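PDB 4DRS: pyruvate kinase from Cryptosporidium parvum, which probably catalyses the last step of glycolysis, the potassium-dependent transfer of phosphate from phosphoenolpyruvate to ADP that gives pyruvate and ATP. Local coordinates for residues F232-F237 against I268-N273; S264-S269 against E286-M291. All blocks are in the same frame, centred on the assembly; numbering follows the deposited sequence.

Contact 1: F232-F237 against I268-N273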
loop_
_atom_site.group_PDB
_atom_site.type_symbol
_atom_site.label_atom_id
_atom_site.label_comp_id
_atom_site.label_asym_id
_atom_site.label_seq_id
_atom_site.Cartn_x
_atom_site.Cartn_y
_atom_site.Cartn_z
ATOM N N PHE A 232 -17.163 28.552 24.472
ATOM C CA PHE A 232 -17.242 28.600 23.018
ATOM C C PHE A 232 -18.185 29.701 22.542
ATOM O O PHE A 232 -19.212 29.979 23.176
ATOM C CB PHE A 232 -17.703 27.247 22.449
ATOM C CG PHE A 232 -16.968 26.065 23.015
ATOM C CD1 PHE A 232 -15.709 25.716 22.538
ATOM C CD2 PHE A 232 -17.530 25.304 24.030
ATOM C CE1 PHE A 232 -15.023 24.631 23.070
ATOM C CE2 PHE A 232 -16.853 24.217 24.562
ATOM C CZ PHE A 232 -15.597 23.876 24.079
ATOM N N ILE A 233 -17.818 30.319 21.423
ATOM C CA ILE A 233 -18.695 31.213 20.693
ATOM C C ILE A 233 -18.933 30.585 19.320
ATOM O O ILE A 233 -18.019 30.507 18.494
ATOM C CB ILE A 233 -18.078 32.627 20.518
ATOM C CG1 ILE A 233 -17.842 33.298 21.874
ATOM C CG2 ILE A 233 -18.985 33.504 19.657
ATOM C CD1 ILE A 233 -16.951 34.523 21.820
ATOM N N ALA A 234 -20.153 30.112 19.091
ATOM C CA ALA A 234 -20.542 29.616 17.780
ATOM C C ALA A 234 -21.020 30.808 16.969
ATOM O O ALA A 234 -22.105 31.343 17.202
ATOM C CB ALA A 234 -21.627 28.553 17.893
ATOM N N LEU A 235 -20.184 31.233 16.036
ATOM C CA LEU A 235 -20.424 32.445 15.270
ATOM C C LEU A 235 -21.283 32.123 14.045
ATOM O O LEU A 235 -20.829 31.437 13.120
ATOM C CB LEU A 235 -19.077 33.049 14.869
ATOM C CG LEU A 235 -18.874 34.558 14.834
ATOM C CD1 LEU A 235 -19.186 35.193 16.181
ATOM C CD2 LEU A 235 -17.440 34.861 14.410
ATOM N N SER A 236 -22.529 32.593 14.054
ATOM C CA SER A 236 -23.479 32.294 12.972
ATOM C C SER A 236 -23.169 33.020 11.664
ATOM O O SER A 236 -22.784 34.191 11.671
ATOM C CB SER A 236 -24.919 32.604 13.401
ATOM O OG SER A 236 -25.335 31.756 14.452
ATOM N N PHE A 237 -23.355 32.311 10.551
ATOM C CA PHE A 237 -23.215 32.862 9.189
ATOM C C PHE A 237 -21.876 33.540 8.883
ATOM O O PHE A 237 -21.849 34.598 8.261
ATOM C CB PHE A 237 -24.371 33.827 8.856
ATOM C CG PHE A 237 -25.680 33.141 8.578
ATOM C CD1 PHE A 237 -26.026 32.770 7.276
ATOM C CD2 PHE A 237 -26.574 32.870 9.611
ATOM C CE1 PHE A 237 -27.231 32.135 7.016
ATOM C CE2 PHE A 237 -27.779 32.238 9.357
ATOM C CZ PHE A 237 -28.108 31.864 8.057
ATOM N N ILE A 268 -15.860 29.187 17.119
ATOM C CA ILE A 268 -16.306 28.124 16.238
ATOM C C ILE A 268 -17.162 28.756 15.150
ATOM O O ILE A 268 -18.246 29.264 15.422
ATOM C CB ILE A 268 -17.072 27.037 17.026
ATOM C CG1 ILE A 268 -16.151 26.448 18.103
ATOM C CG2 ILE A 268 -17.596 25.948 16.094
ATOM C CD1 ILE A 268 -16.858 25.573 19.106
ATOM N N SER A 269 -16.649 28.765 13.926
ATOM C CA SER A 269 -17.349 29.411 12.825
ATOM C C SER A 269 -18.349 28.461 12.184
ATOM O O SER A 269 -18.022 27.311 11.884
ATOM C CB SER A 269 -16.364 29.936 11.792
ATOM O OG SER A 269 -15.571 30.970 12.344
ATOM N N LYS A 270 -19.569 28.955 12.002
ATOM C CA LYS A 270 -20.645 28.187 11.397
ATOM C C LYS A 270 -20.730 28.489 9.912
ATOM O O LYS A 270 -20.967 29.633 9.507
ATOM C CB LYS A 270 -21.980 28.508 12.070
ATOM C CG LYS A 270 -22.066 28.050 13.522
ATOM C CD LYS A 270 -23.217 28.707 14.263
ATOM C CE LYS A 270 -24.565 28.300 13.691
ATOM N NZ LYS A 270 -25.657 29.050 14.360
ATOM N N ILE A 271 -20.507 27.455 9.106
ATOM C CA ILE A 271 -20.669 27.543 7.669
ATOM C C ILE A 271 -22.130 27.237 7.369
ATOM O O ILE A 271 -22.581 26.099 7.518
ATOM C CB ILE A 271 -19.720 26.571 6.934
ATOM C CG1 ILE A 271 -18.274 26.730 7.441
ATOM C CG2 ILE A 271 -19.819 26.752 5.419
ATOM C CD1 ILE A 271 -17.704 28.131 7.336
ATOM N N GLU A 272 -22.866 28.266 6.970
ATOM C CA GLU A 272 -24.318 28.189 6.831
ATOM C C GLU A 272 -24.807 28.690 5.471
ATOM O O GLU A 272 -26.013 28.762 5.232
ATOM C CB GLU A 272 -24.998 29.023 7.923
ATOM C CG GLU A 272 -24.822 28.504 9.334
ATOM C CD GLU A 272 -25.653 29.275 10.332
ATOM O OE1 GLU A 272 -26.877 29.025 10.424
ATOM O OE2 GLU A 272 -25.075 30.131 11.032
ATOM N N ASN A 273 -23.877 29.063 4.597
ATOM C CA ASN A 273 -24.234 29.533 3.260
ATOM C C ASN A 273 -23.107 29.385 2.243
ATOM O O ASN A 273 -21.989 28.991 2.599
ATOM C CB ASN A 273 -24.769 30.979 3.297
ATOM C CG ASN A 273 -23.720 32.002 3.702
ATOM O OD1 ASN A 273 -22.522 31.717 3.775
ATOM N ND2 ASN A 273 -24.177 33.218 3.957
#
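Ala234 and Leu235 pair in parallel with Ile268 and Ser269, joining the fourth and fifth strands of the pyruvate kinase TIM barrel. This strand part is the tight one. Ile268 sits between two residues of the partner, giving its N to Ile233 O (2.9 Å, nearly straight at 171°) and taking Leu235 N on its own O; Lys270 N then reaches Leu235 O. Inside the barrel, Ile268 CD1 rests obliquely against Phe232 CD1 at 3.6 Å, and Met107 of strand 105-109 touches both Ala234 and Ile268.

At the C-terminal ends of the strands, backbone pairing gives way to side-chain bonds. Lys270 runs over Leu235 O and bends about its CG-CD bond (chi3 65°), which brings NZ to Ser236 OG at 2.7 Å; NZ also forms a salt bridge with Asp109. The Lys270 side chain lies about 4 Å from that of Arg74, an ADP-binding residue, so this end borders the ADP-binding region, consistent with an active site at the C-terminal ends of the barrel strands. Glu272 OE2, 3.5 Å from Lys270 NZ, accepts Phe237 N at 2.8 Å on its anti side, 33° out of the carboxylate plane.

The more open side is at Phe237, whose partly exposed ring has Glu272 CB over one face, 4.0 Å from the centroid. At the ring edge, Asn273 ND2, hydrogen-bonded to Gln239 OE1, approaches Phe237 CD1 to 3.8 Å.

Contact 2: S264-S269 against E286-M291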
loop_
_atom_site.group_PDB
_atom_site.type_symbol
_atom_site.label_atom_id
_atom_site.label_comp_id
_atom_site.label_asym_id
_atom_site.label_seq_id
_atom_site.Cartn_x
_atom_site.Cartn_y
_atom_site.Cartn_z
ATOM N N SER A 264 -9.381 32.868 26.708
ATOM C CA SER A 264 -9.005 31.801 25.787
ATOM C C SER A 264 -10.253 31.115 25.204
ATOM O O SER A 264 -10.181 29.994 24.702
ATOM C CB SER A 264 -8.063 30.801 26.470
ATOM O OG SER A 264 -8.685 30.213 27.601
ATOM N N ILE A 265 -11.390 31.808 25.269
ATOM C CA ILE A 265 -12.647 31.341 24.684
ATOM C C ILE A 265 -12.466 31.025 23.195
ATOM O O ILE A 265 -11.811 31.769 22.469
ATOM C CB ILE A 265 -13.802 32.361 24.913
ATOM C CG1 ILE A 265 -15.159 31.725 24.587
ATOM C CG2 ILE A 265 -13.572 33.655 24.123
ATOM C CD1 ILE A 265 -16.358 32.513 25.070
ATOM N N LYS A 266 -13.056 29.917 22.752
ATOM C CA LYS A 266 -12.823 29.409 21.402
ATOM C C LYS A 266 -13.888 29.818 20.396
ATOM O O LYS A 266 -15.084 29.759 20.673
ATOM C CB LYS A 266 -12.624 27.889 21.430
ATOM C CG LYS A 266 -11.237 27.502 21.907
ATOM C CD LYS A 266 -11.220 26.155 22.604
ATOM C CE LYS A 266 -10.039 26.082 23.566
ATOM N NZ LYS A 266 -10.142 27.088 24.670
ATOM N N ILE A 267 -13.425 30.257 19.231
ATOM C CA ILE A 267 -14.297 30.696 18.152
ATOM C C ILE A 267 -14.585 29.529 17.221
ATOM O O ILE A 267 -13.673 28.954 16.620
ATOM C CB ILE A 267 -13.673 31.859 17.350
ATOM C CG1 ILE A 267 -13.425 33.061 18.267
ATOM C CG2 ILE A 267 -14.566 32.241 16.171
ATOM C CD1 ILE A 267 -12.565 34.144 17.644
ATOM N N ILE A 268 -15.860 29.187 17.119
ATOM C CA ILE A 268 -16.306 28.124 16.238
ATOM C C ILE A 268 -17.162 28.756 15.150
ATOM O O ILE A 268 -18.246 29.264 15.422
ATOM C CB ILE A 268 -17.072 27.037 17.026
ATOM C CG1 ILE A 268 -16.151 26.448 18.103
ATOM C CG2 ILE A 268 -17.596 25.948 16.094
ATOM C CD1 ILE A 268 -16.858 25.573 19.106
ATOM N N SER A 269 -16.649 28.765 13.926
ATOM C CA SER A 269 -17.349 29.411 12.825
ATOM C C SER A 269 -18.349 28.461 12.184
ATOM O O SER A 269 -18.022 27.311 11.884
ATOM C CB SER A 269 -16.364 29.936 11.792
ATOM O OG SER A 269 -15.571 30.970 12.344
ATOM N N GLU A 286 -8.546 30.547 10.150
ATOM C CA GLU A 286 -8.644 31.598 11.170
ATOM C C GLU A 286 -9.287 31.119 12.476
ATOM O O GLU A 286 -8.981 31.640 13.545
ATOM C CB GLU A 286 -9.434 32.801 10.638
ATOM C CG GLU A 286 -8.907 33.404 9.344
ATOM C CD GLU A 286 -7.882 34.496 9.561
ATOM O OE1 GLU A 286 -6.809 34.222 10.150
ATOM O OE2 GLU A 286 -8.149 35.636 9.126
ATOM N N SER A 287 -10.181 30.137 12.382
ATOM C CA SER A 287 -11.026 29.746 13.512
ATOM C C SER A 287 -10.386 28.695 14.422
ATOM O O SER A 287 -9.375 28.103 14.069
ATOM C CB SER A 287 -12.382 29.251 13.000
ATOM O OG SER A 287 -12.986 30.207 12.145
ATOM N N ASP A 288 -10.973 28.485 15.599
ATOM C CA ASP A 288 -10.546 27.415 16.502
ATOM C C ASP A 288 -11.293 26.127 16.179
ATOM O O ASP A 288 -10.907 25.054 16.628
ATOM C CB ASP A 288 -10.789 27.794 17.965
ATOM C CG ASP A 288 -10.033 29.046 18.383
ATOM O OD1 ASP A 288 -8.848 29.177 18.013
ATOM O OD2 ASP A 288 -10.617 29.896 19.091
ATOM N N GLY A 289 -12.367 26.249 15.405
ATOM C CA GLY A 289 -13.184 25.115 15.014
ATOM C C GLY A 289 -14.240 25.499 13.994
ATOM O O GLY A 289 -14.489 26.687 13.759
ATOM N N ILE A 290 -14.853 24.485 13.389
ATOM C CA ILE A 290 -15.915 24.668 12.398
ATOM C C ILE A 290 -17.206 23.951 12.813
ATOM O O ILE A 290 -17.170 22.846 13.356
ATOM C CB ILE A 290 -15.462 24.173 10.994
ATOM C CG1 ILE A 290 -14.385 25.103 10.400
ATOM C CG2 ILE A 290 -16.641 23.994 10.037
ATOM C CD1 ILE A 290 -14.818 26.537 10.174
ATOM N N MET A 291 -18.337 24.601 12.572
ATOM C CA MET A 291 -19.636 23.946 12.651
ATOM C C MET A 291 -20.301 23.955 11.275
ATOM O O MET A 291 -20.399 24.999 10.627
ATOM C CB MET A 291 -20.533 24.632 13.681
ATOM C CG MET A 291 -21.873 23.942 13.911
ATOM S SD MET A 291 -22.975 24.832 15.043
ATOM C CE MET A 291 -22.023 24.827 16.567
#
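Ser269 and Ser287 both carry OG beside the backbone N (chi1 -65° and -53°), turning the two hydroxyls tip to tip where the fifth and sixth parallel strands of the TIM barrel meet. Ser269 OG donates to Ser287 OG at 2.7 Å, and Ser287 OG is also bonded to Ile283 O in helix 280-286, so the pair ties the outward side of the strand to the helix that precedes its neighbour.

Asp288 grips the entry of the contact from both ends. Its OD2 accepts Ile267 N at 2.8 Å on the anti side of the carboxylate, while its own N donates back to Ile267 O at 2.9 Å; Gly289 N adds a weak bond to that same oxygen. The Lys266 side chain crosses that of Asp288 at about a right angle, with CB and CG against OD2, and curls its NZ back to Ser264 O. Asp288 OD1 forms a salt bridge with Arg248 of helix 241-252.

Regular parallel pairing follows, Ser269 N to Gly289 O and then Met291 N to Ser269 O, the latter nearly straight at 174°. Side chains add two touches: Ile290 CD1 packs 4.1 Å from Ser269 CB on the helix-covered side, and within the barrel Ile268 CG2 meets Met291 CB at 4.0 Å.

From the N terminus, strand 232-235 leads through helix 241-252 into strand 266-271, and contact 1 closes this beta-alpha-beta unit across 30 intervening residues. The chain then passes through helices 274-278 and 280-286 to strand 289-293, where contact 2 closes a shorter loop of 16. Neither loop nests inside the other: they follow in series and overlap on Ile268 and Ser269, so strand 266-271 is gripped along both edges. Bonds from a segment of one contact to a segment of the other extend the seams, with Ile233 N probably bonded to Lys266 O and Ile271 N probably to Met291 O. Inside the barrel, Lys270 CG packs on Met291 SD at 3.7 Å, joining the two contacts beside the ADP-binding Arg74.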